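Side-chain contacts in phosphate transporter (Thermotoga maritima MSB8, PDB 6L85), which probably carries phosphate into the cell across the membrane, coupled to sodium ions, and is a bacterial relative of the human SLC20 carriers: residues Thr185-Ser188 with Leu189-Lys193; Leu205-Ala208 with Phe209-Thr213. One frame throughout, in Å; residues are numbered along the deposited sequence.

Contact 1. Residues Thr185-Ser188 with Leu189-Lys193; sequences TMIS and LFVKK. With LMT (dodecyl-beta-D-maltoside), chain N.
T185 to S188 are joined to L189 to K192 by four i to i+4 backbone bonds, among them L189 N to T185 O at 3.0 Å and V191 N to I187 O at 2.8 Å, evidence of alpha-helical pairing, although the turn at 190-193 widens to a pi-type turn. The T185 and L189 side chains lie side by side and point the same way, T185 CG2 meeting L189 CD1 at 3.7 Å. With chi1 at -55°, OG1 lies beside the T185 backbone N and bonds back to L181 O, while this methyl falls anti to that N. L189 also packs on F56 and S339. Shortened to an alanine, this side chain would probably leave T185 CG2 without its apolar neighbour and open a gap toward F56. On another face, the CG2 methyls of I187 and V191 come within 4.2 Å as their side chains cross. I187 CD1 reaches detergent carbon C11 at 3.7 Å, and F190 CE2 approaches C8 at 3.9 Å, so the dodecyl tail runs past both. The buried S188 OG bonds to F184 O. Around helix 167-194, helix 199-224 packs against I187 and V191, helix 38-56 meets L189 and F190, and helices 231-258 and 320-339 adjoin T185 and M186.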
loop_
_atom_site.group_PDB
_atom_site.type_symbol
_atom_site.label_atom_id
_atom_site.label_comp_id
_atom_site.label_asym_id
_atom_site.label_seq_id
_atom_site.Cartn_x
_atom_site.Cartn_y
_atom_site.Cartn_z
ATOM N N THR B 185 9.536 -7.338 -6.326
ATOM C CA THR B 185 9.307 -8.651 -5.726
ATOM C C THR B 185 7.968 -8.700 -4.995
ATOM O O THR B 185 7.162 -9.621 -5.201
ATOM C CB THR B 185 10.472 -8.996 -4.785
ATOM O OG1 THR B 185 11.706 -8.893 -5.505
ATOM C CG2 THR B 185 10.344 -10.414 -4.262
ATOM N N MET B 186 7.709 -7.704 -4.142
ATOM C CA MET B 186 6.459 -7.678 -3.383
ATOM C C MET B 186 5.245 -7.662 -4.312
ATOM O O MET B 186 4.308 -8.444 -4.141
ATOM C CB MET B 186 6.432 -6.467 -2.449
ATOM C CG MET B 186 7.506 -6.479 -1.361
ATOM S SD MET B 186 7.318 -5.099 -0.189
ATOM C CE MET B 186 8.134 -3.794 -1.067
ATOM N N ILE B 187 5.266 -6.794 -5.325
ATOM C CA ILE B 187 4.114 -6.621 -6.190
ATOM C C ILE B 187 3.907 -7.850 -7.067
ATOM O O ILE B 187 2.791 -8.379 -7.160
ATOM C CB ILE B 187 4.276 -5.337 -7.032
ATOM C CG1 ILE B 187 4.293 -4.097 -6.131
ATOM C CG2 ILE B 187 3.191 -5.252 -8.118
ATOM C CD1 ILE B 187 3.032 -3.884 -5.376
ATOM N N SER B 188 4.964 -8.315 -7.746
ATOM C CA SER B 188 4.796 -9.464 -8.632
ATOM C C SER B 188 4.311 -10.681 -7.862
ATOM O O SER B 188 3.418 -11.395 -8.328
ATOM C CB SER B 188 6.100 -9.763 -9.373
ATOM O OG SER B 188 7.127 -10.098 -8.454
ATOM N N LEU B 189 4.830 -10.907 -6.650
ATOM C CA LEU B 189 4.340 -12.053 -5.883
ATOM C C LEU B 189 2.908 -11.842 -5.398
ATOM O O LEU B 189 2.111 -12.786 -5.372
ATOM C CB LEU B 189 5.271 -12.323 -4.704
ATOM C CG LEU B 189 6.637 -12.858 -5.142
ATOM C CD1 LEU B 189 7.594 -12.900 -3.962
ATOM C CD2 LEU B 189 6.440 -14.248 -5.740
ATOM N N PHE B 190 2.556 -10.623 -4.986
ATOM C CA PHE B 190 1.188 -10.387 -4.547
ATOM C C PHE B 190 0.207 -10.606 -5.689
ATOM O O PHE B 190 -0.830 -11.252 -5.519
ATOM C CB PHE B 190 1.066 -8.966 -3.996
ATOM C CG PHE B 190 -0.334 -8.567 -3.651
ATOM C CD1 PHE B 190 -1.008 -9.196 -2.616
ATOM C CD2 PHE B 190 -0.967 -7.535 -4.337
ATOM C CE1 PHE B 190 -2.318 -8.813 -2.278
ATOM C CE2 PHE B 190 -2.266 -7.139 -3.995
ATOM C CZ PHE B 190 -2.933 -7.778 -2.962
ATOM N N VAL B 191 0.537 -10.097 -6.867
ATOM C CA VAL B 191 -0.370 -10.200 -7.997
ATOM C C VAL B 191 -0.442 -11.643 -8.485
ATOM O O VAL B 191 -1.518 -12.136 -8.846
ATOM C CB VAL B 191 0.076 -9.232 -9.108
ATOM C CG1 VAL B 191 -0.706 -9.518 -10.401
ATOM C CG2 VAL B 191 -0.097 -7.762 -8.634
ATOM N N LYS B 192 0.690 -12.353 -8.470
ATOM C CA LYS B 192 0.718 -13.727 -8.964
ATOM C C LYS B 192 0.076 -14.691 -7.974
ATOM O O LYS B 192 -0.908 -15.353 -8.296
ATOM C CB LYS B 192 2.165 -14.128 -9.272
ATOM C CG LYS B 192 2.314 -15.558 -9.785
ATOM C CD LYS B 192 1.861 -15.661 -11.234
ATOM C CE LYS B 192 1.618 -17.112 -11.660
ATOM N NZ LYS B 192 0.176 -17.462 -11.550
ATOM N N LYS B 193 0.604 -14.771 -6.753
ATOM C CA LYS B 193 0.135 -15.777 -5.801
ATOM C C LYS B 193 -1.139 -15.375 -5.070
ATOM O O LYS B 193 -2.001 -16.223 -4.830
ATOM C CB LYS B 193 1.220 -16.076 -4.769
ATOM C CG LYS B 193 2.397 -16.817 -5.328
ATOM C CD LYS B 193 2.307 -18.282 -4.949
ATOM C CE LYS B 193 2.066 -18.446 -3.454
ATOM N NZ LYS B 193 2.172 -19.888 -3.069
HETATM C "C1'" LMT N . -8.381 -8.208 -10.729
HETATM C "C2'" LMT N . -8.419 -7.751 -12.168
HETATM C "C3'" LMT N . -9.474 -8.499 -12.971
HETATM C "C4'" LMT N . -10.628 -8.932 -12.097
HETATM C "C5'" LMT N . -10.138 -9.722 -10.882
HETATM C "C6'" LMT N . -10.397 -11.187 -11.100
HETATM O "O1'" LMT N . -7.029 -8.124 -10.242
HETATM O "O2'" LMT N . -8.688 -6.369 -12.229
HETATM O "O3'" LMT N . -8.879 -9.614 -13.602
HETATM O "O5'" LMT N . -8.750 -9.555 -10.653
HETATM O "O6'" LMT N . -11.645 -11.525 -10.519
HETATM C C1 LMT N . -6.706 -6.994 -9.404
HETATM C C2 LMT N . -6.196 -5.836 -10.294
HETATM C C3 LMT N . -4.708 -5.608 -9.952
HETATM C C4 LMT N . -4.633 -4.853 -8.619
HETATM C C5 LMT N . -3.139 -4.611 -8.379
HETATM C C6 LMT N . -2.920 -4.246 -6.902
HETATM C C7 LMT N . -1.572 -3.487 -6.794
HETATM C C8 LMT N . -1.062 -3.671 -5.330
HETATM C C9 LMT N . -1.282 -2.383 -4.504
HETATM C C10 LMT N . -0.731 -2.590 -3.069
HETATM C C11 LMT N . 0.725 -2.125 -3.045
HETATM C C12 LMT N . 1.042 -1.375 -1.752
#

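Contact 2. Residues Leu205-Ala208 with Phe209-Thr213; sequences LGIA and FSLVT
F209 lies one helical turn beyond L205, and its N bonds to L205 O at 3.0 Å with an N-H...O angle of 174°, almost straight. Followed outward, the F209 side chain stays beside that same oxygen: CB lies 3.5 Å from L205 O, CG stands a little farther off, and CD1 comes to 3.2 Å. The oxygen sits at the edge of the ring, in its plane, so the ring meets it with a C-H and not with its face. Next along the ring, CE1 is 4.4 Å from L205 CD2, a loose apolar touch. Past these neighbours the ring meets F50 of the second subunit edge-to-face. On another side of the helix, S210 OG lies beside its own backbone N (chi1 -69°) and 3.0 Å from G206 O; the single proton of this hydroxyl has both G206 O and S180 O within reach, and which receives it is not settled. I207 CG2 meets L211 CD1 at 4.0 Å on the surface. T213 returns its OG1 to F209 O at 2.6 Å, while its N reaches that oxygen from the opposite face of the carbonyl plane. Such a side-chain bond to the carbonyl one turn back is a familiar feature of threonine in membrane helices, and here, with A208 and V212 packing on the second subunit, it belongs to a helix at the dimer interface.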
loop_
_atom_site.group_PDB
_atom_site.type_symbol
_atom_site.label_atom_id
_atom_site.label_comp_id
_atom_site.label_asym_id
_atom_site.label_seq_id
_atom_site.Cartn_x
_atom_site.Cartn_y
_atom_site.Cartn_z
ATOM N N LEU B 205 2.979 -5.579 -13.872
ATOM C CA LEU B 205 2.694 -4.701 -12.738
ATOM C C LEU B 205 3.927 -4.520 -11.854
ATOM O O LEU B 205 4.196 -3.407 -11.368
ATOM C CB LEU B 205 1.508 -5.261 -11.939
ATOM C CG LEU B 205 0.163 -4.921 -12.600
ATOM C CD1 LEU B 205 -0.964 -5.825 -12.126
ATOM C CD2 LEU B 205 -0.167 -3.468 -12.308
ATOM N N GLY B 206 4.681 -5.603 -11.613
ATOM C CA GLY B 206 5.922 -5.464 -10.863
ATOM C C GLY B 206 6.864 -4.467 -11.505
ATOM O O GLY B 206 7.429 -3.603 -10.826
ATOM N N ILE B 207 7.015 -4.546 -12.833
ATOM C CA ILE B 207 7.924 -3.642 -13.532
ATOM C C ILE B 207 7.433 -2.206 -13.435
ATOM O O ILE B 207 8.223 -1.287 -13.190
ATOM C CB ILE B 207 8.107 -4.075 -15.001
ATOM C CG1 ILE B 207 8.746 -5.460 -15.089
ATOM C CG2 ILE B 207 9.015 -3.092 -15.727
ATOM C CD1 ILE B 207 10.221 -5.448 -14.716
ATOM N N ALA B 208 6.127 -1.968 -13.633
ATOM C CA ALA B 208 5.673 -0.573 -13.602
ATOM C C ALA B 208 5.879 0.039 -12.215
ATOM O O ALA B 208 6.334 1.190 -12.087
ATOM C CB ALA B 208 4.212 -0.478 -14.045
ATOM N N PHE B 209 5.548 -0.715 -11.160
ATOM C CA PHE B 209 5.806 -0.233 -9.805
ATOM C C PHE B 209 7.294 0.035 -9.586
ATOM O O PHE B 209 7.668 1.008 -8.912
ATOM C CB PHE B 209 5.292 -1.249 -8.786
ATOM C CG PHE B 209 3.855 -1.045 -8.400
ATOM C CD1 PHE B 209 2.830 -1.505 -9.212
ATOM C CD2 PHE B 209 3.530 -0.385 -7.235
ATOM C CE1 PHE B 209 1.500 -1.312 -8.860
ATOM C CE2 PHE B 209 2.202 -0.188 -6.882
ATOM C CZ PHE B 209 1.191 -0.655 -7.693
ATOM N N SER B 210 8.158 -0.822 -10.161
ATOM C CA SER B 210 9.606 -0.623 -10.062
ATOM C C SER B 210 10.028 0.681 -10.707
ATOM O O SER B 210 10.880 1.398 -10.179
ATOM C CB SER B 210 10.354 -1.768 -10.748
ATOM O OG SER B 210 10.192 -2.944 -10.010
ATOM N N LEU B 211 9.504 0.952 -11.902
ATOM C CA LEU B 211 9.879 2.156 -12.637
ATOM C C LEU B 211 9.533 3.409 -11.851
ATOM O O LEU B 211 10.371 4.315 -11.696
ATOM C CB LEU B 211 9.190 2.159 -14.003
ATOM C CG LEU B 211 9.816 1.043 -14.834
ATOM C CD1 LEU B 211 9.088 0.840 -16.151
ATOM C CD2 LEU B 211 11.292 1.398 -15.057
ATOM N N VAL B 212 8.296 3.471 -11.323
ATOM C CA VAL B 212 7.895 4.645 -10.537
ATOM C C VAL B 212 8.760 4.774 -9.286
ATOM O O VAL B 212 9.216 5.873 -8.924
ATOM C CB VAL B 212 6.404 4.569 -10.167
ATOM C CG1 VAL B 212 6.015 5.801 -9.353
ATOM C CG2 VAL B 212 5.552 4.435 -11.427
ATOM N N THR B 213 8.965 3.650 -8.590
ATOM C CA THR B 213 9.788 3.631 -7.385
ATOM C C THR B 213 11.200 4.126 -7.676
ATOM O O THR B 213 11.739 4.962 -6.945
ATOM C CB THR B 213 9.809 2.205 -6.824
ATOM O OG1 THR B 213 8.460 1.783 -6.550
ATOM C CG2 THR B 213 10.665 2.103 -5.541
#

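Contact 1 lies on helix 167-194 and contact 2 on helix 199-224, the next helix along the chain, so the two come in series. Their centres are about 12 Å apart, and side chains bridge them: I187 CG1 touches F209 CG at 3.8 Å, and V191 CG1 meets L205 CD1 at 4.1 Å. Contact 1 lies nearer the geometric centre of the chain, about 17 Å between centres against about 24 Å for contact 2. Since T185 and M186 touch helices 231-258 and 320-339 while I187 and V191 touch helix 199-224, helix 167-194 lies between them at this level, whereas helix 199-224 carries the pair outward to the neighbouring subunit of the dimer.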